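Colicin-B (Escherichia coli, PDB 1RH1) kills Escherichia coli and closely related bacteria by forming a channel that depolarises the cytoplasmic membrane and dissipates the energy of the cell. Local coordinates at residues Trp22-Arg27 against Thr260-Asn265; Ile72-Glu77 against Gln136-Leu141; Val88-Pro93 against Leu225-Gly230; Pro193-Val198 against Val268-Pro273. All coordinates share one frame; numbering follows the deposited sequence.

Contact 1: Trp22-Arg27 against Thr260-Asn265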
loop_
_atom_site.group_PDB
_atom_site.type_symbol
_atom_site.label_atom_id
_atom_site.label_comp_id
_atom_site.label_asym_id
_atom_site.label_seq_id
_atom_site.Cartn_x
_atom_site.Cartn_y
_atom_site.Cartn_z
ATOM N N TRP A 22 13.946 -2.711 2.146
ATOM C CA TRP A 22 14.940 -2.602 3.184
ATOM C C TRP A 22 16.200 -2.899 2.390
ATOM O O TRP A 22 16.321 -3.991 1.820
ATOM C CB TRP A 22 14.728 -3.642 4.276
ATOM C CG TRP A 22 15.826 -3.584 5.316
ATOM C CD1 TRP A 22 15.955 -2.518 6.160
ATOM C CD2 TRP A 22 16.780 -4.537 5.520
ATOM N NE1 TRP A 22 16.992 -2.777 6.914
ATOM C CE2 TRP A 22 17.511 -3.969 6.567
ATOM C CE3 TRP A 22 17.139 -5.779 4.995
ATOM C CZ2 TRP A 22 18.608 -4.636 7.105
ATOM C CZ3 TRP A 22 18.238 -6.446 5.535
ATOM C CH2 TRP A 22 18.961 -5.875 6.579
ATOM N N PRO A 23 17.130 -1.930 2.262
ATOM C CA PRO A 23 18.395 -2.093 1.554
ATOM C C PRO A 23 19.172 -3.025 2.445
ATOM O O PRO A 23 19.432 -2.690 3.602
ATOM C CB PRO A 23 18.955 -0.716 1.486
ATOM C CG PRO A 23 17.777 0.193 1.770
ATOM C CD PRO A 23 17.048 -0.589 2.830
ATOM N N SER A 24 19.485 -4.210 1.933
ATOM C CA SER A 24 20.107 -5.238 2.746
ATOM C C SER A 24 21.410 -4.836 3.413
ATOM O O SER A 24 22.093 -3.904 2.982
ATOM C CB SER A 24 20.335 -6.469 1.888
ATOM O OG SER A 24 20.845 -7.527 2.680
ATOM N N THR A 25 21.711 -5.554 4.502
ATOM C CA THR A 25 22.904 -5.356 5.319
ATOM C C THR A 25 24.202 -5.347 4.494
ATOM O O THR A 25 25.086 -4.527 4.758
ATOM C CB THR A 25 22.860 -6.476 6.425
ATOM O OG1 THR A 25 23.792 -6.047 7.409
ATOM C CG2 THR A 25 23.174 -7.911 5.954
ATOM N N GLY A 26 24.297 -6.198 3.452
ATOM C CA GLY A 26 25.461 -6.229 2.579
ATOM C C GLY A 26 25.572 -7.508 1.758
ATOM O O GLY A 26 25.425 -7.503 0.529
ATOM N N ARG A 27 25.869 -8.565 2.525
ATOM C CA ARG A 27 26.106 -9.972 2.188
ATOM C C ARG A 27 27.433 -10.336 2.832
ATOM O O ARG A 27 28.501 -9.897 2.387
ATOM C CB ARG A 27 26.282 -10.331 0.679
ATOM C CG ARG A 27 25.005 -10.639 -0.114
ATOM C CD ARG A 27 25.271 -11.065 -1.564
ATOM N NE ARG A 27 25.868 -10.006 -2.377
ATOM C CZ ARG A 27 25.144 -9.184 -3.156
ATOM N NH1 ARG A 27 23.811 -9.288 -3.243
ATOM N NH2 ARG A 27 25.759 -8.215 -3.838
ATOM N N THR A 260 8.666 -4.708 4.620
ATOM C CA THR A 260 9.908 -4.458 3.885
ATOM C C THR A 260 10.464 -5.659 3.121
ATOM O O THR A 260 10.497 -6.759 3.669
ATOM C CB THR A 260 11.058 -3.957 4.806
ATOM O OG1 THR A 260 11.089 -4.886 5.869
ATOM C CG2 THR A 260 10.905 -2.577 5.388
ATOM N N MET A 261 10.885 -5.515 1.856
ATOM C CA MET A 261 11.568 -6.601 1.170
ATOM C C MET A 261 13.050 -6.317 1.164
ATOM O O MET A 261 13.466 -5.243 0.733
ATOM C CB MET A 261 11.102 -6.778 -0.289
ATOM C CG MET A 261 10.435 -5.614 -1.043
ATOM S SD MET A 261 9.653 -6.080 -2.623
ATOM C CE MET A 261 8.364 -7.156 -2.020
ATOM N N SER A 262 13.840 -7.265 1.703
ATOM C CA SER A 262 15.312 -7.232 1.751
ATOM C C SER A 262 15.838 -7.094 0.323
ATOM O O SER A 262 15.302 -7.756 -0.572
ATOM C CB SER A 262 15.813 -8.534 2.401
ATOM O OG SER A 262 17.214 -8.775 2.334
ATOM N N SER A 263 16.848 -6.256 0.035
ATOM C CA SER A 263 17.226 -6.036 -1.360
ATOM C C SER A 263 17.799 -7.256 -2.074
ATOM O O SER A 263 17.762 -7.324 -3.302
ATOM C CB SER A 263 18.244 -4.902 -1.464
ATOM O OG SER A 263 19.560 -5.343 -1.150
ATOM N N ASN A 264 18.308 -8.225 -1.300
ATOM C CA ASN A 264 18.956 -9.400 -1.864
ATOM C C ASN A 264 18.126 -10.663 -1.964
ATOM O O ASN A 264 18.624 -11.716 -2.362
ATOM C CB ASN A 264 20.224 -9.666 -1.061
ATOM C CG ASN A 264 21.279 -8.562 -1.185
ATOM O OD1 ASN A 264 22.026 -8.330 -0.239
ATOM N ND2 ASN A 264 21.414 -7.838 -2.300
ATOM N N ASN A 265 16.834 -10.534 -1.658
ATOM C CA ASN A 265 15.818 -11.581 -1.782
ATOM C C ASN A 265 14.958 -11.488 -3.057
ATOM O O ASN A 265 14.512 -10.409 -3.462
ATOM C CB ASN A 265 14.895 -11.541 -0.559
ATOM C CG ASN A 265 15.517 -11.974 0.758
ATOM O OD1 ASN A 265 14.951 -11.838 1.846
ATOM N ND2 ASN A 265 16.721 -12.509 0.674
#

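Contact 2: Ile72-Glu77 against Gln136-Leu141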
loop_
_atom_site.group_PDB
_atom_site.type_symbol
_atom_site.label_atom_id
_atom_site.label_comp_id
_atom_site.label_asym_id
_atom_site.label_seq_id
_atom_site.Cartn_x
_atom_site.Cartn_y
_atom_site.Cartn_z
ATOM N N ILE A 72 21.829 -23.280 0.159
ATOM C CA ILE A 72 22.668 -23.331 -1.036
ATOM C C ILE A 72 23.755 -22.260 -0.940
ATOM O O ILE A 72 23.510 -21.098 -0.621
ATOM C CB ILE A 72 21.661 -23.203 -2.245
ATOM C CG1 ILE A 72 21.070 -24.576 -2.394
ATOM C CG2 ILE A 72 22.246 -22.909 -3.607
ATOM C CD1 ILE A 72 19.761 -24.524 -3.149
ATOM N N ILE A 73 24.993 -22.742 -1.156
ATOM C CA ILE A 73 26.230 -21.987 -0.968
ATOM C C ILE A 73 26.863 -21.563 -2.281
ATOM O O ILE A 73 27.055 -22.418 -3.132
ATOM C CB ILE A 73 27.210 -22.876 -0.148
ATOM C CG1 ILE A 73 26.620 -23.324 1.162
ATOM C CG2 ILE A 73 28.433 -22.065 0.192
ATOM C CD1 ILE A 73 27.522 -24.349 1.858
ATOM N N LEU A 74 27.220 -20.296 -2.508
ATOM C CA LEU A 74 27.859 -19.874 -3.762
ATOM C C LEU A 74 29.326 -20.251 -3.727
ATOM O O LEU A 74 29.971 -20.058 -2.692
ATOM C CB LEU A 74 27.724 -18.367 -3.940
ATOM C CG LEU A 74 28.181 -17.721 -5.227
ATOM C CD1 LEU A 74 27.452 -18.305 -6.411
ATOM C CD2 LEU A 74 27.862 -16.246 -5.174
ATOM N N ASP A 75 29.876 -20.783 -4.833
ATOM C CA ASP A 75 31.261 -21.296 -4.895
ATOM C C ASP A 75 31.538 -22.265 -3.731
ATOM O O ASP A 75 32.567 -22.199 -3.046
ATOM C CB ASP A 75 32.305 -20.146 -4.839
ATOM C CG ASP A 75 32.239 -19.079 -5.929
ATOM O OD1 ASP A 75 32.487 -17.910 -5.622
ATOM O OD2 ASP A 75 31.961 -19.404 -7.081
ATOM N N LYS A 76 30.598 -23.204 -3.526
ATOM C CA LYS A 76 30.683 -24.156 -2.428
ATOM C C LYS A 76 32.052 -24.746 -2.235
ATOM O O LYS A 76 32.527 -24.810 -1.110
ATOM C CB LYS A 76 29.729 -25.347 -2.597
ATOM C CG LYS A 76 29.563 -26.046 -1.236
ATOM C CD LYS A 76 28.672 -27.288 -1.200
ATOM C CE LYS A 76 28.600 -27.848 0.234
ATOM N NZ LYS A 76 27.958 -29.157 0.313
ATOM N N GLU A 77 32.659 -25.087 -3.382
ATOM C CA GLU A 77 33.954 -25.751 -3.483
ATOM C C GLU A 77 34.980 -25.117 -4.422
ATOM O O GLU A 77 35.780 -25.815 -5.042
ATOM C CB GLU A 77 33.676 -27.204 -3.880
ATOM C CG GLU A 77 33.279 -27.982 -2.641
ATOM C CD GLU A 77 32.830 -29.425 -2.825
ATOM O OE1 GLU A 77 33.334 -30.122 -3.708
ATOM O OE2 GLU A 77 31.971 -29.863 -2.053
ATOM N N GLN A 136 32.320 -16.371 5.014
ATOM C CA GLN A 136 32.922 -15.870 3.774
ATOM C C GLN A 136 32.038 -16.151 2.571
ATOM O O GLN A 136 32.021 -15.415 1.573
ATOM C CB GLN A 136 34.322 -16.507 3.535
ATOM C CG GLN A 136 35.032 -16.398 2.139
ATOM C CD GLN A 136 35.457 -15.032 1.557
ATOM O OE1 GLN A 136 35.001 -13.940 1.936
ATOM N NE2 GLN A 136 36.363 -15.097 0.570
ATOM N N LYS A 137 31.310 -17.254 2.717
ATOM C CA LYS A 137 30.414 -17.687 1.679
ATOM C C LYS A 137 29.069 -16.979 1.671
ATOM O O LYS A 137 28.544 -16.518 2.694
ATOM C CB LYS A 137 30.237 -19.196 1.819
ATOM C CG LYS A 137 31.511 -19.939 1.428
ATOM C CD LYS A 137 31.869 -19.686 -0.035
ATOM C CE LYS A 137 33.289 -20.136 -0.368
ATOM N NZ LYS A 137 33.518 -21.537 -0.039
ATOM N N ILE A 138 28.586 -16.829 0.435
ATOM C CA ILE A 138 27.258 -16.303 0.220
ATOM C C ILE A 138 26.335 -17.498 0.113
ATOM O O ILE A 138 26.305 -18.234 -0.865
ATOM C CB ILE A 138 27.233 -15.458 -1.056
ATOM C CG1 ILE A 138 28.025 -14.196 -0.787
ATOM C CG2 ILE A 138 25.811 -15.100 -1.467
ATOM C CD1 ILE A 138 28.186 -13.357 -2.060
ATOM N N ILE A 139 25.637 -17.695 1.226
ATOM C CA ILE A 139 24.636 -18.727 1.383
ATOM C C ILE A 139 23.337 -18.094 0.898
ATOM O O ILE A 139 23.196 -16.864 0.867
ATOM C CB ILE A 139 24.543 -19.127 2.884
ATOM C CG1 ILE A 139 25.846 -19.746 3.345
ATOM C CG2 ILE A 139 23.451 -20.156 3.112
ATOM C CD1 ILE A 139 26.728 -18.731 4.089
ATOM N N ARG A 140 22.396 -18.954 0.478
ATOM C CA ARG A 140 21.047 -18.562 0.082
ATOM C C ARG A 140 20.026 -19.696 0.285
ATOM O O ARG A 140 20.229 -20.828 -0.127
ATOM C CB ARG A 140 21.130 -18.106 -1.350
ATOM C CG ARG A 140 20.172 -16.972 -1.407
ATOM C CD ARG A 140 20.686 -15.610 -1.811
ATOM N NE ARG A 140 21.680 -15.081 -0.913
ATOM C CZ ARG A 140 22.053 -13.805 -1.003
ATOM N NH1 ARG A 140 21.517 -12.987 -1.911
ATOM N NH2 ARG A 140 23.015 -13.346 -0.213
ATOM N N LEU A 141 18.937 -19.495 1.023
ATOM C CA LEU A 141 17.909 -20.511 1.234
ATOM C C LEU A 141 16.951 -20.526 0.067
ATOM O O LEU A 141 16.294 -19.528 -0.214
ATOM C CB LEU A 141 17.114 -20.219 2.480
ATOM C CG LEU A 141 17.872 -20.250 3.775
ATOM C CD1 LEU A 141 16.994 -19.732 4.846
ATOM C CD2 LEU A 141 18.271 -21.661 4.139
HETATM O O HOH W 1 30.659 -17.234 -1.603
#

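Contact 3: Val88-Pro93 against Leu225-Gly230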
loop_
_atom_site.group_PDB
_atom_site.type_symbol
_atom_site.label_atom_id
_atom_site.label_comp_id
_atom_site.label_asym_id
_atom_site.label_seq_id
_atom_site.Cartn_x
_atom_site.Cartn_y
_atom_site.Cartn_z
ATOM N N VAL A 88 22.199 -26.642 -8.659
ATOM C CA VAL A 88 21.242 -27.436 -7.887
ATOM C C VAL A 88 20.493 -28.427 -8.772
ATOM O O VAL A 88 20.356 -28.192 -9.971
ATOM C CB VAL A 88 20.211 -26.519 -7.198
ATOM C CG1 VAL A 88 20.938 -25.488 -6.372
ATOM C CG2 VAL A 88 19.386 -25.761 -8.204
ATOM N N SER A 89 20.002 -29.543 -8.234
ATOM C CA SER A 89 19.158 -30.466 -8.984
ATOM C C SER A 89 17.673 -30.185 -8.738
ATOM O O SER A 89 17.249 -29.999 -7.604
ATOM C CB SER A 89 19.460 -31.909 -8.579
ATOM O OG SER A 89 18.827 -32.879 -9.420
ATOM N N VAL A 90 16.832 -30.131 -9.778
ATOM C CA VAL A 90 15.383 -29.971 -9.632
ATOM C C VAL A 90 14.745 -31.372 -9.612
ATOM O O VAL A 90 14.999 -32.198 -10.502
ATOM C CB VAL A 90 14.869 -29.114 -10.813
ATOM C CG1 VAL A 90 13.398 -28.907 -10.752
ATOM C CG2 VAL A 90 15.376 -27.715 -10.680
ATOM N N HIS A 91 13.973 -31.707 -8.564
ATOM C CA HIS A 91 13.305 -33.006 -8.504
ATOM C C HIS A 91 11.797 -32.854 -8.323
ATOM O O HIS A 91 11.288 -31.817 -7.891
ATOM C CB HIS A 91 13.868 -33.838 -7.363
ATOM C CG HIS A 91 13.464 -35.315 -7.358
ATOM N ND1 HIS A 91 12.275 -35.840 -7.058
ATOM C CD2 HIS A 91 14.311 -36.358 -7.671
ATOM C CE1 HIS A 91 12.382 -37.143 -7.180
ATOM N NE2 HIS A 91 13.604 -37.453 -7.549
ATOM N N SER A 92 11.067 -33.897 -8.743
ATOM C CA SER A 92 9.616 -34.005 -8.691
ATOM C C SER A 92 9.152 -34.099 -7.249
ATOM O O SER A 92 10.013 -34.301 -6.387
ATOM C CB SER A 92 9.217 -35.244 -9.446
ATOM O OG SER A 92 8.009 -35.001 -10.154
ATOM N N PRO A 93 7.877 -33.965 -6.866
ATOM C CA PRO A 93 7.426 -34.224 -5.510
ATOM C C PRO A 93 7.915 -35.511 -4.869
ATOM O O PRO A 93 7.821 -36.621 -5.407
ATOM C CB PRO A 93 5.926 -34.137 -5.623
ATOM C CG PRO A 93 5.796 -32.921 -6.497
ATOM C CD PRO A 93 6.847 -33.211 -7.577
ATOM N N LEU A 225 21.863 -19.295 -11.468
ATOM C CA LEU A 225 21.829 -20.617 -10.856
ATOM C C LEU A 225 21.760 -21.670 -11.950
ATOM O O LEU A 225 21.115 -21.460 -12.979
ATOM C CB LEU A 225 20.626 -20.695 -9.939
ATOM C CG LEU A 225 20.355 -21.985 -9.201
ATOM C CD1 LEU A 225 21.490 -22.387 -8.292
ATOM C CD2 LEU A 225 19.115 -21.757 -8.387
ATOM N N VAL A 226 22.494 -22.769 -11.794
ATOM C CA VAL A 226 22.464 -23.818 -12.791
ATOM C C VAL A 226 21.451 -24.806 -12.278
ATOM O O VAL A 226 21.528 -25.225 -11.123
ATOM C CB VAL A 226 23.865 -24.453 -12.928
ATOM C CG1 VAL A 226 23.812 -25.818 -13.574
ATOM C CG2 VAL A 226 24.690 -23.622 -13.873
ATOM N N LEU A 227 20.489 -25.163 -13.129
ATOM C CA LEU A 227 19.462 -26.131 -12.756
ATOM C C LEU A 227 19.633 -27.414 -13.557
ATOM O O LEU A 227 19.576 -27.432 -14.781
ATOM C CB LEU A 227 18.101 -25.504 -13.008
ATOM C CG LEU A 227 17.839 -24.238 -12.220
ATOM C CD1 LEU A 227 16.990 -23.276 -13.012
ATOM C CD2 LEU A 227 17.236 -24.638 -10.897
ATOM N N SER A 228 19.912 -28.501 -12.853
ATOM C CA SER A 228 20.074 -29.795 -13.463
ATOM C C SER A 228 18.741 -30.528 -13.345
ATOM O O SER A 228 18.377 -31.127 -12.324
ATOM C CB SER A 228 21.192 -30.517 -12.741
ATOM O OG SER A 228 21.401 -31.818 -13.271
ATOM N N VAL A 229 17.995 -30.444 -14.453
ATOM C CA VAL A 229 16.651 -31.002 -14.531
ATOM C C VAL A 229 16.571 -32.406 -15.078
ATOM O O VAL A 229 15.474 -32.942 -15.247
ATOM C CB VAL A 229 15.721 -30.144 -15.402
ATOM C CG1 VAL A 229 15.769 -28.702 -14.900
ATOM C CG2 VAL A 229 16.089 -30.294 -16.869
ATOM N N GLY A 230 17.740 -32.980 -15.367
ATOM C CA GLY A 230 17.860 -34.305 -15.964
ATOM C C GLY A 230 17.172 -35.434 -15.229
ATOM O O GLY A 230 16.239 -36.036 -15.744
#

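Contact 4: Pro193-Val198 against Val268-Pro273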
loop_
_atom_site.group_PDB
_atom_site.type_symbol
_atom_site.label_atom_id
_atom_site.label_comp_id
_atom_site.label_asym_id
_atom_site.label_seq_id
_atom_site.Cartn_x
_atom_site.Cartn_y
_atom_site.Cartn_z
ATOM N N PRO A 193 7.926 -11.999 -11.452
ATOM C CA PRO A 193 8.691 -11.999 -12.708
ATOM C C PRO A 193 8.989 -13.311 -13.405
ATOM O O PRO A 193 9.479 -14.240 -12.756
ATOM C CB PRO A 193 9.964 -11.275 -12.384
ATOM C CG PRO A 193 10.075 -11.453 -10.895
ATOM C CD PRO A 193 8.641 -11.269 -10.425
ATOM N N VAL A 194 8.671 -13.409 -14.708
ATOM C CA VAL A 194 9.071 -14.574 -15.490
ATOM C C VAL A 194 10.519 -14.370 -15.981
ATOM O O VAL A 194 10.869 -13.303 -16.510
ATOM C CB VAL A 194 8.095 -14.742 -16.667
ATOM C CG1 VAL A 194 8.469 -15.883 -17.600
ATOM C CG2 VAL A 194 6.747 -15.062 -16.072
ATOM N N VAL A 195 11.413 -15.342 -15.710
ATOM C CA VAL A 195 12.796 -15.294 -16.178
ATOM C C VAL A 195 13.036 -16.517 -17.027
ATOM O O VAL A 195 12.298 -17.511 -16.964
ATOM C CB VAL A 195 13.900 -15.315 -15.058
ATOM C CG1 VAL A 195 13.718 -14.127 -14.136
ATOM C CG2 VAL A 195 13.858 -16.614 -14.274
ATOM N N ASP A 196 14.161 -16.427 -17.749
ATOM C CA ASP A 196 14.522 -17.437 -18.732
ATOM C C ASP A 196 15.722 -18.338 -18.504
ATOM O O ASP A 196 16.857 -17.873 -18.399
ATOM C CB ASP A 196 14.722 -16.769 -20.077
ATOM C CG ASP A 196 14.000 -17.559 -21.145
ATOM O OD1 ASP A 196 12.880 -17.163 -21.485
ATOM O OD2 ASP A 196 14.546 -18.569 -21.612
ATOM N N ALA A 197 15.433 -19.645 -18.458
ATOM C CA ALA A 197 16.455 -20.665 -18.389
ATOM C C ALA A 197 16.964 -20.889 -19.807
ATOM O O ALA A 197 16.233 -21.038 -20.787
ATOM C CB ALA A 197 15.874 -21.955 -17.853
ATOM N N VAL A 198 18.286 -20.806 -19.886
ATOM C CA VAL A 198 19.090 -20.942 -21.096
ATOM C C VAL A 198 20.001 -22.181 -21.027
ATOM O O VAL A 198 20.600 -22.411 -19.978
ATOM C CB VAL A 198 19.878 -19.638 -21.214
ATOM C CG1 VAL A 198 20.964 -19.730 -22.270
ATOM C CG2 VAL A 198 18.902 -18.531 -21.590
ATOM N N VAL A 268 11.134 -15.957 -8.545
ATOM C CA VAL A 268 10.817 -15.805 -9.961
ATOM C C VAL A 268 10.199 -17.079 -10.495
ATOM O O VAL A 268 10.186 -18.100 -9.813
ATOM C CB VAL A 268 12.077 -15.499 -10.823
ATOM C CG1 VAL A 268 12.758 -14.219 -10.390
ATOM C CG2 VAL A 268 13.076 -16.620 -10.676
ATOM N N ILE A 269 9.681 -17.051 -11.716
ATOM C CA ILE A 269 9.200 -18.275 -12.312
ATOM C C ILE A 269 10.133 -18.498 -13.471
ATOM O O ILE A 269 10.212 -17.737 -14.434
ATOM C CB ILE A 269 7.732 -18.116 -12.759
ATOM C CG1 ILE A 269 6.838 -18.248 -11.542
ATOM C CG2 ILE A 269 7.341 -19.183 -13.760
ATOM C CD1 ILE A 269 5.359 -18.102 -11.875
ATOM N N VAL A 270 10.911 -19.555 -13.283
ATOM C CA VAL A 270 11.899 -19.958 -14.262
ATOM C C VAL A 270 11.161 -20.786 -15.288
ATOM O O VAL A 270 10.556 -21.811 -14.970
ATOM C CB VAL A 270 12.993 -20.798 -13.601
ATOM C CG1 VAL A 270 13.971 -21.192 -14.675
ATOM C CG2 VAL A 270 13.740 -20.023 -12.537
ATOM N N ARG A 271 11.235 -20.275 -16.514
ATOM C CA ARG A 271 10.650 -20.883 -17.712
ATOM C C ARG A 271 11.724 -21.597 -18.552
ATOM O O ARG A 271 12.677 -20.972 -19.022
ATOM C CB ARG A 271 9.980 -19.747 -18.462
ATOM C CG ARG A 271 9.420 -20.057 -19.827
ATOM C CD ARG A 271 8.872 -18.791 -20.433
ATOM N NE ARG A 271 7.650 -19.158 -21.102
ATOM C CZ ARG A 271 7.102 -18.414 -22.058
ATOM N NH1 ARG A 271 7.672 -17.267 -22.452
ATOM N NH2 ARG A 271 5.957 -18.829 -22.620
ATOM N N PHE A 272 11.629 -22.903 -18.789
ATOM C CA PHE A 272 12.665 -23.614 -19.521
ATOM C C PHE A 272 12.587 -23.499 -21.051
ATOM O O PHE A 272 11.621 -22.918 -21.549
ATOM C CB PHE A 272 12.603 -25.050 -19.042
ATOM C CG PHE A 272 13.137 -25.135 -17.624
ATOM C CD1 PHE A 272 14.499 -25.341 -17.410
ATOM C CD2 PHE A 272 12.276 -24.993 -16.531
ATOM C CE1 PHE A 272 14.992 -25.400 -16.108
ATOM C CE2 PHE A 272 12.777 -25.055 -15.230
ATOM C CZ PHE A 272 14.135 -25.259 -15.015
ATOM N N PRO A 273 13.559 -23.938 -21.878
ATOM C CA PRO A 273 13.592 -23.647 -23.300
ATOM C C PRO A 273 12.569 -24.334 -24.176
ATOM O O PRO A 273 11.938 -25.332 -23.822
ATOM C CB PRO A 273 15.012 -23.979 -23.715
ATOM C CG PRO A 273 15.816 -23.713 -22.492
ATOM C CD PRO A 273 14.903 -24.351 -21.470
#

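Contact 1: Trp22-Arg27 against Thr260-Asn265
W22 and S262 form a parallel beta bridge in a small two-stranded sheet, where the last residues of the TonB box, W22 to S24, run beside strand 260-262 and the type I turn from S262 to N265. W22 N donates to M261 O at 2.9 Å, standing well above the carbonyl plane, 50° out of it. In the other direction, S262 CA makes a C-H...O contact with W22 O at 3.4 Å. The indole meets S262 at its edge, with S262 CA in the ring plane and 4.0 Å from W22 CE3. At the start of the pairing, W22 CB packs on T260 CB (3.7 Å). Beyond the two segments, the ring touches S293, Q296 and A300 of helix 291-340. Past the bridge, S24 N lies over one face of the indole, offset toward the rim, and makes a weak 3.3 Å hydrogen bond to S263 OG. S24 OG, anti to its backbone N (chi1 -175°), is hydrogen-bonded to E287 OE2. The guanidinium of R27 reaches the carboxamide of N264, their planes 40° apart. With its tryptophan buried, this end of the TonB box is probably held by both strand and helix, and would probably have to be released for TonB to engage it.

Contact 2: Ile72-Glu77 against Gln136-Leu141
R140, whose backbone pairs with I72, carries the flat side-chain group here, and at its edge the guanidinium is gripped from within its own strand: NE donates to I139 O at 2.9 Å, with the oxygen only 7° out of the guanidinium plane. R27 packs on this side chain, and E287 makes a weak, long ion pair with NH2. I72 and R140 are an antiparallel hydrogen-bonded pair, their main chains bonded in both directions, where strand 70-73 joins 139-146 in the mixed sheet. I73 and I139 follow as a non-hydrogen-bonded pair, CG1 to CG1 4.3 Å apart. One step on, L74 N donates to I138 O at 2.8 Å. The ladder is then continued by a water, which accepts from I138 N and donates to L74 O (3.1 Å). K137 crosses I73 at about a right angle, with its CB 3.8 Å from I73 CG2. Its chain bends at chi2 (-62°), and CD passes 3.3 Å from L74 O. At its end NZ forms a weak bond to D75 O and a salt bridge to E79 OE2. Direct amide bonds thus give way to a water bridge and a lysine, whose charge is probably offset mainly by E79, since D75 OD1 stands 6.7 Å from K137 NZ.

Contact 3: Val88-Pro93 against Leu225-Gly230
V88 uses both of its backbone polar groups on strand 225-228. Its N donates to V226 O at 2.9 Å, and its O accepts from S228 N in a nearly straight bond, 175° at the hydrogen. L227 CA adds a C-H...O contact to V88 O. On the opposite strand, S228 O gathers several donors. V90 N reaches it at 3.1 Å from above the carbonyl plane, 49° out of it, S89 OG adds a weak bond at 3.4 Å, and S89 CA contributes a further C-H...O contact. The serine hydroxyl is brought there with OG anti to its backbone N. The remaining main-chain groups of S89 are taken up on the other flank by S62 and L64 of strand 62-64, while L225 bonds to A216 of strand 213-216. Beyond the pairing, H91 ND1 donates to S92 O, which lies in the ring plane, and H91 NE2 is hydrogen-bonded to T234 O; two carbonyl partners are consistent with a protonated imidazole. The apolar side is close-fitting: V88 and L227 lie side by side, pointing the same way, and L227 CD2 sits 3.6 Å from both V88 CG2 and V90 CG2. V88 also crosses L225 at about a right angle, its CG1 3.7 Å from L225 CD1. This is parallel beta pairing inside the mixed sheet, with 87-90 placed between 62-64 and 225-228, and the short segments 88-90 and 225-228 crossing at -43°, the usual twist of beta structure.

Contact 4: Pro193-Val198 against Val268-Pro273
Four backbone hydrogen bonds join P193-A197 to I269-R271 in parallel register, making strands 189-201 and 266-271 neighbours in the mixed sheet; 281-286 runs antiparallel along the other side of 266-271. I269 N donates to P193 O and V195 N to I269 O, while R271 N meets V195 O at 3.0 Å, nearly along the C=O axis. A197 N to R271 O (3.1 Å) closes the series. D196 and R271 lie on one face together with V194 and I269; their charged ends do not touch, D196 OD1 standing 5.3 Å from R271 NH1. R271 CG is anti to its backbone N (chi1 173°), and the chain passes V194 with CD 4.1 Å from V194 CG1. On the other face, V195 CG2 touches two valines, V268 CG2 at 3.7 Å and V270 CG2 at 3.8 Å. V268 CG1 also meets P193 CG, the two side chains crossing at about a right angle. Farther on, A197 CB approaches the F272 ring obliquely, 3.7 Å from CD1, while V270 CG1 lies over one face of that ring toward the rim. P273 CG then comes within 3.2 Å of A197 O. The valine face is thus apolar, whereas the other mixes V194 and I269 with D196 and R271, whose charges probably attract each other only modestly; backbone bonding and aliphatic packing carry the pairing.

Contacts 2, 3 and 4 belong to one mixed sheet, while contact 1 pairs the end of the TonB box (W22-S24) with strand 260-262. Contacts 1 and 2 have centres about 17 Å apart and touch through R27, whose CD lies 3.7 Å from I138 CD1. Contacts 2 and 3, also about 17 Å between centres, share I72 CD1 against V88 CG1 at 3.6 Å. Contacts 3 and 4 are closer, about 13 Å between centres, with V229 and L227 packed on the F272 ring. Strand 260-262 of contact 1 is followed, after the turn through S263-N265, by strand 266-271 of contact 4, though the two contacts have centres about 23 Å apart. The predicted transmembrane helices lie far along the chain, in the pore-forming domain.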